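Local coordinates for protein AGR_L_2016p (Agrobacterium tumefaciens, PDB 2GVH) that probably hydrolyses acyl-CoA thioesters to coenzyme A and free carboxylic acids, using a chain that carries two hotdog-type thioesterase modules, at residues T29-I34 and M162-F167; D33-G38 and H89-T94; V72-E77 and H130-P135. All coordinates share one frame; numbering follows the deposited sequence.

Contact 1 of 3, residues T29-I34 and M162-F167; sequences TRLIDI and MVEIVF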
# COMPACT_ATOMS: atom_id res chain seq x y z
N THR B 29 -20.00 -3.93 -13.53
CA THR B 29 -19.15 -4.12 -12.37
C THR B 29 -18.83 -2.77 -11.74
O THR B 29 -18.40 -1.83 -12.42
CB THR B 29 -17.84 -4.78 -12.77
OG1 THR B 29 -18.11 -6.02 -13.42
CG2 THR B 29 -16.97 -5.03 -11.56
N ARG B 30 -19.00 -2.67 -10.43
CA ARG B 30 -18.77 -1.41 -9.75
C ARG B 30 -17.67 -1.53 -8.72
O ARG B 30 -17.63 -2.52 -8.01
CB ARG B 30 -20.07 -0.90 -9.13
CG ARG B 30 -21.25 -1.25 -10.05
CD ARG B 30 -22.62 -1.07 -9.40
NE ARG B 30 -23.19 0.17 -9.88
CZ ARG B 30 -24.02 0.25 -10.91
NH1 ARG B 30 -24.38 -0.86 -11.54
NH2 ARG B 30 -24.47 1.42 -11.30
N LEU B 31 -16.80 -0.54 -8.65
CA LEU B 31 -15.69 -0.47 -7.69
C LEU B 31 -15.73 0.91 -7.05
O LEU B 31 -15.79 1.91 -7.75
CB LEU B 31 -14.37 -0.61 -8.43
CG LEU B 31 -13.05 -0.74 -7.68
CD1 LEU B 31 -12.11 -1.60 -8.51
CD2 LEU B 31 -12.38 0.61 -7.33
N ILE B 32 -15.67 0.98 -5.73
CA ILE B 32 -15.96 2.20 -5.05
C ILE B 32 -14.81 2.57 -4.13
O ILE B 32 -14.35 1.74 -3.36
CB ILE B 32 -17.29 2.13 -4.26
CG1 ILE B 32 -18.44 2.20 -5.25
CG2 ILE B 32 -17.42 3.33 -3.41
CD1 ILE B 32 -19.82 1.95 -4.71
N ASP B 33 -14.34 3.81 -4.24
CA ASP B 33 -13.32 4.31 -3.35
C ASP B 33 -13.77 5.59 -2.65
O ASP B 33 -14.44 6.41 -3.23
CB ASP B 33 -12.05 4.57 -4.11
CG ASP B 33 -10.83 4.72 -3.19
OD1 ASP B 33 -10.92 4.38 -1.97
OD2 ASP B 33 -9.77 5.19 -3.68
N ILE B 34 -13.40 5.76 -1.40
CA ILE B 34 -13.74 6.97 -0.66
C ILE B 34 -12.58 7.93 -0.60
O ILE B 34 -11.50 7.51 -0.25
CB ILE B 34 -14.09 6.66 0.76
CG1 ILE B 34 -15.28 5.73 0.78
CG2 ILE B 34 -14.43 7.94 1.53
CD1 ILE B 34 -15.10 4.71 1.82
N MSE B 162 -20.56 -3.96 -4.55
CA MSE B 162 -19.25 -3.48 -5.03
C MSE B 162 -18.18 -4.56 -4.98
O MSE B 162 -18.22 -5.41 -4.10
CB MSE B 162 -18.83 -2.24 -4.26
CG MSE B 162 -18.30 -2.54 -2.85
SE MSE B 162 -18.02 -0.84 -1.76
CE MSE B 162 -19.62 -0.69 -1.57
N VAL B 163 -17.24 -4.51 -5.92
CA VAL B 163 -16.14 -5.49 -5.95
C VAL B 163 -14.77 -4.84 -5.76
O VAL B 163 -14.63 -3.64 -5.82
CB VAL B 163 -16.12 -6.33 -7.26
CG1 VAL B 163 -17.48 -6.88 -7.59
CG2 VAL B 163 -15.63 -5.50 -8.38
N GLU B 164 -13.77 -5.66 -5.52
CA GLU B 164 -12.39 -5.23 -5.43
C GLU B 164 -11.57 -6.50 -5.61
O GLU B 164 -12.08 -7.61 -5.39
CB GLU B 164 -12.08 -4.59 -4.06
CG GLU B 164 -10.66 -3.97 -3.92
CD GLU B 164 -10.17 -3.19 -5.15
OE1 GLU B 164 -9.74 -3.82 -6.14
OE2 GLU B 164 -10.22 -1.94 -5.13
N ILE B 165 -10.32 -6.34 -6.02
CA ILE B 165 -9.45 -7.50 -6.14
C ILE B 165 -8.77 -7.71 -4.82
O ILE B 165 -8.63 -6.76 -4.05
CB ILE B 165 -8.42 -7.27 -7.22
CG1 ILE B 165 -9.09 -7.41 -8.57
CG2 ILE B 165 -7.30 -8.30 -7.13
CD1 ILE B 165 -8.40 -6.65 -9.62
N VAL B 166 -8.38 -8.95 -4.54
CA VAL B 166 -7.59 -9.30 -3.37
C VAL B 166 -6.10 -9.10 -3.70
O VAL B 166 -5.55 -9.72 -4.60
CB VAL B 166 -7.88 -10.77 -2.90
CG1 VAL B 166 -6.98 -11.19 -1.72
CG2 VAL B 166 -9.32 -10.93 -2.48
N PHE B 167 -5.45 -8.20 -2.97
CA PHE B 167 -4.04 -7.87 -3.26
C PHE B 167 -3.12 -8.72 -2.42
O PHE B 167 -3.47 -9.11 -1.31
CB PHE B 167 -3.76 -6.39 -2.95
CG PHE B 167 -4.48 -5.43 -3.84
CD1 PHE B 167 -4.12 -5.27 -5.19
CD2 PHE B 167 -5.55 -4.68 -3.34
CE1 PHE B 167 -4.79 -4.37 -6.01
CE2 PHE B 167 -6.24 -3.79 -4.14
CZ PHE B 167 -5.86 -3.62 -5.49
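Met162, a selenomethionine, holds CG between its backbone N and carbonyl carbon (chi1 77°), and a bend at chi3 turns CE toward Ile32. Its SE lies 4.0 Å from Ile32 CB and its CE 4.1 Å from Ile32 CD1, the two side chains crossing at about a right angle. Leu31 CG, anti to the backbone N, comes toward the Glu164 carboxylate, and Leu31 CD1 rests 3.9 Å from Glu164 OE2, methyl against carboxylate. That carboxylate has polar partners of its own: OE2 a salt bridge with Arg57, OE1 the N-H of the next residue, Ile165, on its anti lone pair. Thr29 and Val163 touch methyl to methyl, CG2 to CG2 at 3.5 Å. A single backbone bond joins the segments, Val163 N to Arg30 O at 2.9 Å, nearly straight (171°) and lined up with the carbonyl. Met162 CA adds a CA-H...O contact to the same oxygen at 3.5 Å. With the strands 77° apart in direction, no paired run follows. Arg30 sends its guanidinium away, to a salt bridge with Glu92. Strands 29-35 and 160-165, outermost in the chain's two hotdog-type sheets and paired within them with strands 89-100 and 220-231, meet here, consistent with a double-hotdog thioesterase. Helix 179-198 meets Met162 through Tyr185 and Ala189; helix 49-67 reaches Thr29 through Arg65.

Contact 2 of 3, residues D33-G38 and H89-T94; sequences DIVFPG and HIVEFT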
# COMPACT_ATOMS: atom_id res chain seq x y z
N ASP B 33 -14.34 3.81 -4.24
CA ASP B 33 -13.32 4.31 -3.35
C ASP B 33 -13.77 5.59 -2.65
O ASP B 33 -14.44 6.41 -3.23
CB ASP B 33 -12.05 4.57 -4.11
CG ASP B 33 -10.83 4.72 -3.19
OD1 ASP B 33 -10.92 4.38 -1.97
OD2 ASP B 33 -9.77 5.19 -3.68
N ILE B 34 -13.40 5.76 -1.40
CA ILE B 34 -13.74 6.97 -0.66
C ILE B 34 -12.58 7.93 -0.60
O ILE B 34 -11.50 7.51 -0.25
CB ILE B 34 -14.09 6.66 0.76
CG1 ILE B 34 -15.28 5.73 0.78
CG2 ILE B 34 -14.43 7.94 1.53
CD1 ILE B 34 -15.10 4.71 1.82
N VAL B 35 -12.80 9.20 -0.92
CA VAL B 35 -11.80 10.25 -0.63
C VAL B 35 -12.35 11.09 0.52
O VAL B 35 -13.36 11.76 0.35
CB VAL B 35 -11.57 11.16 -1.86
CG1 VAL B 35 -10.62 12.28 -1.54
CG2 VAL B 35 -11.06 10.38 -3.02
N PHE B 36 -11.71 11.06 1.67
CA PHE B 36 -12.16 11.83 2.84
C PHE B 36 -11.89 13.34 2.78
O PHE B 36 -10.91 13.76 2.18
CB PHE B 36 -11.52 11.29 4.12
CG PHE B 36 -12.09 10.00 4.58
CD1 PHE B 36 -11.59 8.79 4.12
CD2 PHE B 36 -13.14 9.98 5.47
CE1 PHE B 36 -12.14 7.57 4.53
CE2 PHE B 36 -13.70 8.77 5.89
CZ PHE B 36 -13.20 7.56 5.43
N PRO B 37 -12.74 14.15 3.45
CA PRO B 37 -12.56 15.60 3.44
C PRO B 37 -11.18 15.97 3.96
O PRO B 37 -10.76 15.46 4.99
CB PRO B 37 -13.64 16.09 4.41
CG PRO B 37 -14.67 15.06 4.34
CD PRO B 37 -13.92 13.77 4.24
N GLY B 38 -10.47 16.80 3.22
CA GLY B 38 -9.16 17.24 3.65
C GLY B 38 -8.01 16.30 3.33
O GLY B 38 -6.85 16.66 3.60
N HIS B 89 -15.44 12.80 -1.21
CA HIS B 89 -16.28 12.14 -2.21
C HIS B 89 -16.39 10.60 -2.07
O HIS B 89 -15.42 9.90 -1.81
CB HIS B 89 -15.74 12.45 -3.62
CG HIS B 89 -15.85 13.88 -4.02
ND1 HIS B 89 -14.90 14.83 -3.69
CD2 HIS B 89 -16.81 14.54 -4.72
CE1 HIS B 89 -15.27 16.01 -4.17
NE2 HIS B 89 -16.42 15.86 -4.80
N ILE B 90 -17.57 10.05 -2.28
CA ILE B 90 -17.60 8.64 -2.63
C ILE B 90 -17.49 8.51 -4.13
O ILE B 90 -18.30 9.09 -4.86
CB ILE B 90 -18.86 7.92 -2.20
CG1 ILE B 90 -19.00 7.92 -0.70
CG2 ILE B 90 -18.77 6.50 -2.65
CD1 ILE B 90 -20.39 7.51 -0.22
N VAL B 91 -16.52 7.73 -4.60
CA VAL B 91 -16.22 7.67 -6.03
C VAL B 91 -16.51 6.31 -6.60
O VAL B 91 -15.96 5.31 -6.14
CB VAL B 91 -14.76 8.11 -6.32
CG1 VAL B 91 -14.54 8.32 -7.77
CG2 VAL B 91 -14.54 9.44 -5.66
N GLU B 92 -17.37 6.26 -7.58
CA GLU B 92 -17.79 4.98 -8.11
C GLU B 92 -17.29 4.76 -9.51
O GLU B 92 -17.50 5.58 -10.37
CB GLU B 92 -19.31 4.88 -8.12
CG GLU B 92 -19.80 3.46 -8.34
CD GLU B 92 -21.32 3.32 -8.41
OE1 GLU B 92 -22.04 4.30 -8.20
OE2 GLU B 92 -21.81 2.22 -8.72
N PHE B 93 -16.64 3.62 -9.74
CA PHE B 93 -16.17 3.26 -11.05
C PHE B 93 -17.02 2.11 -11.59
O PHE B 93 -17.07 1.03 -11.00
CB PHE B 93 -14.71 2.86 -10.98
CG PHE B 93 -13.82 3.94 -10.41
CD1 PHE B 93 -13.79 4.19 -9.05
CD2 PHE B 93 -13.00 4.69 -11.23
CE1 PHE B 93 -12.98 5.18 -8.51
CE2 PHE B 93 -12.19 5.67 -10.72
CZ PHE B 93 -12.17 5.93 -9.34
N THR B 94 -17.68 2.32 -12.70
CA THR B 94 -18.57 1.28 -13.29
C THR B 94 -18.02 0.87 -14.64
O THR B 94 -17.55 1.73 -15.38
CB THR B 94 -19.96 1.80 -13.60
OG1 THR B 94 -19.80 3.02 -14.29
CG2 THR B 94 -20.74 2.11 -12.39
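His89 O is approached by two groups of the facing strand: Val35 N donates to it at 2.9 Å, and Ile34 CA brings a CA-H...O contact at 3.6 Å. His89 N returns a bond to Val35 O at 2.8 Å, closing the antiparallel hydrogen-bonded pair. Two residues away Asp33 and Val91 repeat the scheme, with Val91 N to Asp33 O at 2.8 Å and Asp33 N to Val91 O at 2.9 Å. Between them Ile34 and Ile90 form a non-hydrogen-bonded pair whose side chains go to the opposite face. Side-chain contact across the strands is thin. Val91 sets CB 3.5 Å from Asp33 O, and Val35 CG2 lies 4.5 Å from Val91 CG2; each of these CG2 methyls stands anti to its own carbonyl carbon. Within segment 33-38, Ile34 CG2 sits 3.8 Å above one face of the Phe36 ring, offset toward its rim. The face bearing Asp33, Val35 and Val91 packs on Leu46 of helix 40-46, and Asp33 also touches Leu54 of helix 49-67; the Asp33 carboxylate has weak links to His42 and Lys188. The face bearing Ile34 and Ile90 meets helix 179-198 of the second module. The pairing joins strands 1 and 3 of an antiparallel sheet of order 1-3-4-5-2 that curves around the long helix 49-67, the hotdog fold of thioesterases.

Contact 3 of 3, residues V72-E77 and H130-P135; sequences VTASCE and HMVAIP
His130 and Glu77 make the polar side-chain bond of this contact: His130 NE2 donates to Glu77 OE2 at 2.8 Å with an N-H...O angle of 167°. The oxygen lies in the plane of the imidazole, at its edge, but the donor meets the carboxylate on the anti side and somewhat out of its plane, the two flat groups being turned 28° against each other. His130 CG is anti to its carbonyl carbon, beside the backbone N. Ser75 OG comes obliquely to 3.3 Å from His130 CD2. Arg209 of the second subunit adds a long, weak ion pair to Glu77 OE2.

The backbone bonds fall into two groups. Val72 and Val132 form a hydrogen-bonded pair, bonded both ways. Thr73 and Met131 follow as a non-hydrogen-bonded pair, and the register then slips by one: His130 O takes Ala74 N at 2.9 Å and, weakly, Ser75 N, while His130 N donates to Ser75 O at 2.9 Å. Two residues, Ala74 and Ser75, thus face one, a classic beta bulge, in the outer strand of the first hotdog sheet. This strand does not end the sheet in the assembly, since Ser75 and Cys76 pair antiparallel with a strand of the second subunit.

Apolar contacts gather on the face bearing Val72 and Val132, where Val72 CG2 reaches Ile134 CG1 at 4.1 Å and Ala74 CB reaches Val132 CG2 at 3.6 Å; Val72 and Ile134 also pack on Arg176 of the second subunit. On the other face selenium meets a hydroxyl: in the selenomethionine Met131 a bend at chi2 (-53°) puts SE 3.5 Å from Thr73 OG1, whose hydrogen bond goes to Asp56. Met131 also touches Phe60 and Ala63 of helix 49-67.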
# COMPACT_ATOMS: atom_id res chain seq x y z
N VAL B 72 -5.14 -8.41 -20.81
CA VAL B 72 -4.29 -7.24 -20.67
C VAL B 72 -4.96 -6.03 -21.30
O VAL B 72 -5.93 -6.16 -22.08
CB VAL B 72 -2.92 -7.42 -21.33
CG1 VAL B 72 -2.13 -8.48 -20.59
CG2 VAL B 72 -3.07 -7.75 -22.86
N THR B 73 -4.44 -4.86 -20.98
CA THR B 73 -4.93 -3.64 -21.54
C THR B 73 -4.10 -3.30 -22.76
O THR B 73 -2.92 -2.96 -22.64
CB THR B 73 -4.88 -2.55 -20.53
OG1 THR B 73 -5.68 -2.95 -19.43
CG2 THR B 73 -5.44 -1.28 -21.09
N ALA B 74 -4.71 -3.44 -23.94
CA ALA B 74 -3.98 -3.15 -25.17
C ALA B 74 -3.96 -1.64 -25.35
O ALA B 74 -2.95 -1.06 -25.75
CB ALA B 74 -4.63 -3.82 -26.35
N SER B 75 -5.07 -1.00 -25.01
CA SER B 75 -5.13 0.43 -25.20
C SER B 75 -6.24 1.13 -24.46
O SER B 75 -7.25 0.52 -24.08
CB SER B 75 -5.19 0.77 -26.69
OG SER B 75 -6.52 0.84 -27.10
N CYS B 76 -6.05 2.43 -24.34
CA CYS B 76 -6.89 3.28 -23.53
C CYS B 76 -7.25 4.53 -24.35
O CYS B 76 -6.37 5.28 -24.73
CB CYS B 76 -6.06 3.65 -22.33
SG CYS B 76 -6.84 4.69 -21.19
N GLU B 77 -8.52 4.76 -24.64
CA GLU B 77 -8.90 5.91 -25.46
C GLU B 77 -8.82 7.19 -24.68
O GLU B 77 -8.76 7.15 -23.45
CB GLU B 77 -10.30 5.72 -26.08
CG GLU B 77 -10.20 5.16 -27.49
CD GLU B 77 -11.54 4.83 -28.12
OE1 GLU B 77 -12.44 5.70 -28.13
OE2 GLU B 77 -11.70 3.69 -28.64
N HIS B 130 -9.67 -1.00 -24.24
CA HIS B 130 -9.63 -2.15 -25.13
C HIS B 130 -8.81 -3.24 -24.49
O HIS B 130 -7.56 -3.19 -24.50
CB HIS B 130 -9.08 -1.76 -26.49
CG HIS B 130 -9.89 -0.71 -27.19
ND1 HIS B 130 -10.92 -1.01 -28.06
CD2 HIS B 130 -9.82 0.65 -27.13
CE1 HIS B 130 -11.45 0.11 -28.51
NE2 HIS B 130 -10.81 1.13 -27.96
N MSE B 131 -9.51 -4.21 -23.90
CA MSE B 131 -8.84 -5.36 -23.30
C MSE B 131 -8.65 -6.40 -24.38
O MSE B 131 -9.37 -6.40 -25.35
CB MSE B 131 -9.65 -5.95 -22.16
CG MSE B 131 -10.22 -4.93 -21.18
SE MSE B 131 -8.88 -3.72 -20.48
CE MSE B 131 -7.95 -4.91 -19.22
N VAL B 132 -7.63 -7.24 -24.22
CA VAL B 132 -7.34 -8.35 -25.10
C VAL B 132 -7.10 -9.56 -24.23
O VAL B 132 -6.47 -9.47 -23.17
CB VAL B 132 -6.09 -8.07 -25.95
CG1 VAL B 132 -5.66 -9.31 -26.73
CG2 VAL B 132 -6.33 -6.92 -26.89
N ALA B 133 -7.63 -10.70 -24.68
CA ALA B 133 -7.53 -11.95 -23.93
C ALA B 133 -6.21 -12.60 -24.25
O ALA B 133 -5.84 -12.68 -25.42
CB ALA B 133 -8.68 -12.86 -24.33
N ILE B 134 -5.49 -13.06 -23.24
CA ILE B 134 -4.32 -13.91 -23.46
C ILE B 134 -4.59 -15.25 -22.80
O ILE B 134 -4.20 -15.47 -21.65
CB ILE B 134 -3.01 -13.32 -22.88
CG1 ILE B 134 -2.83 -11.83 -23.26
CG2 ILE B 134 -1.81 -14.19 -23.28
CD1 ILE B 134 -2.39 -11.59 -24.66
N PRO B 135 -5.26 -16.15 -23.52
CA PRO B 135 -5.64 -17.43 -22.92
C PRO B 135 -4.45 -18.35 -22.71
O PRO B 135 -3.50 -18.36 -23.51
CB PRO B 135 -6.61 -18.02 -23.95
CG PRO B 135 -6.18 -17.41 -25.26
CD PRO B 135 -5.70 -16.03 -24.92

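How the contacts relate
Contacts 1 and 2 are buried and share strand 29-35, whose one edge pairs regularly with strand 89-100 while its other side meets the second module; the Arg30-Glu92 salt bridge and the packing of Ile32 on Ile90 tie them together. Contact 3 lies at the far border of the same sheet, about 20 Å from contact 1 and 26 Å from contact 2 between centres, and touches neither. It is only partly buried, and its strand carries the sheet on into the second subunit. Contact 1 joins two sheets through mostly apolar side chains, a carboxylate and one backbone bond, contact 2 rests on paired backbone bonds, and contact 3 adds a histidine-carboxylate bond and a bulge.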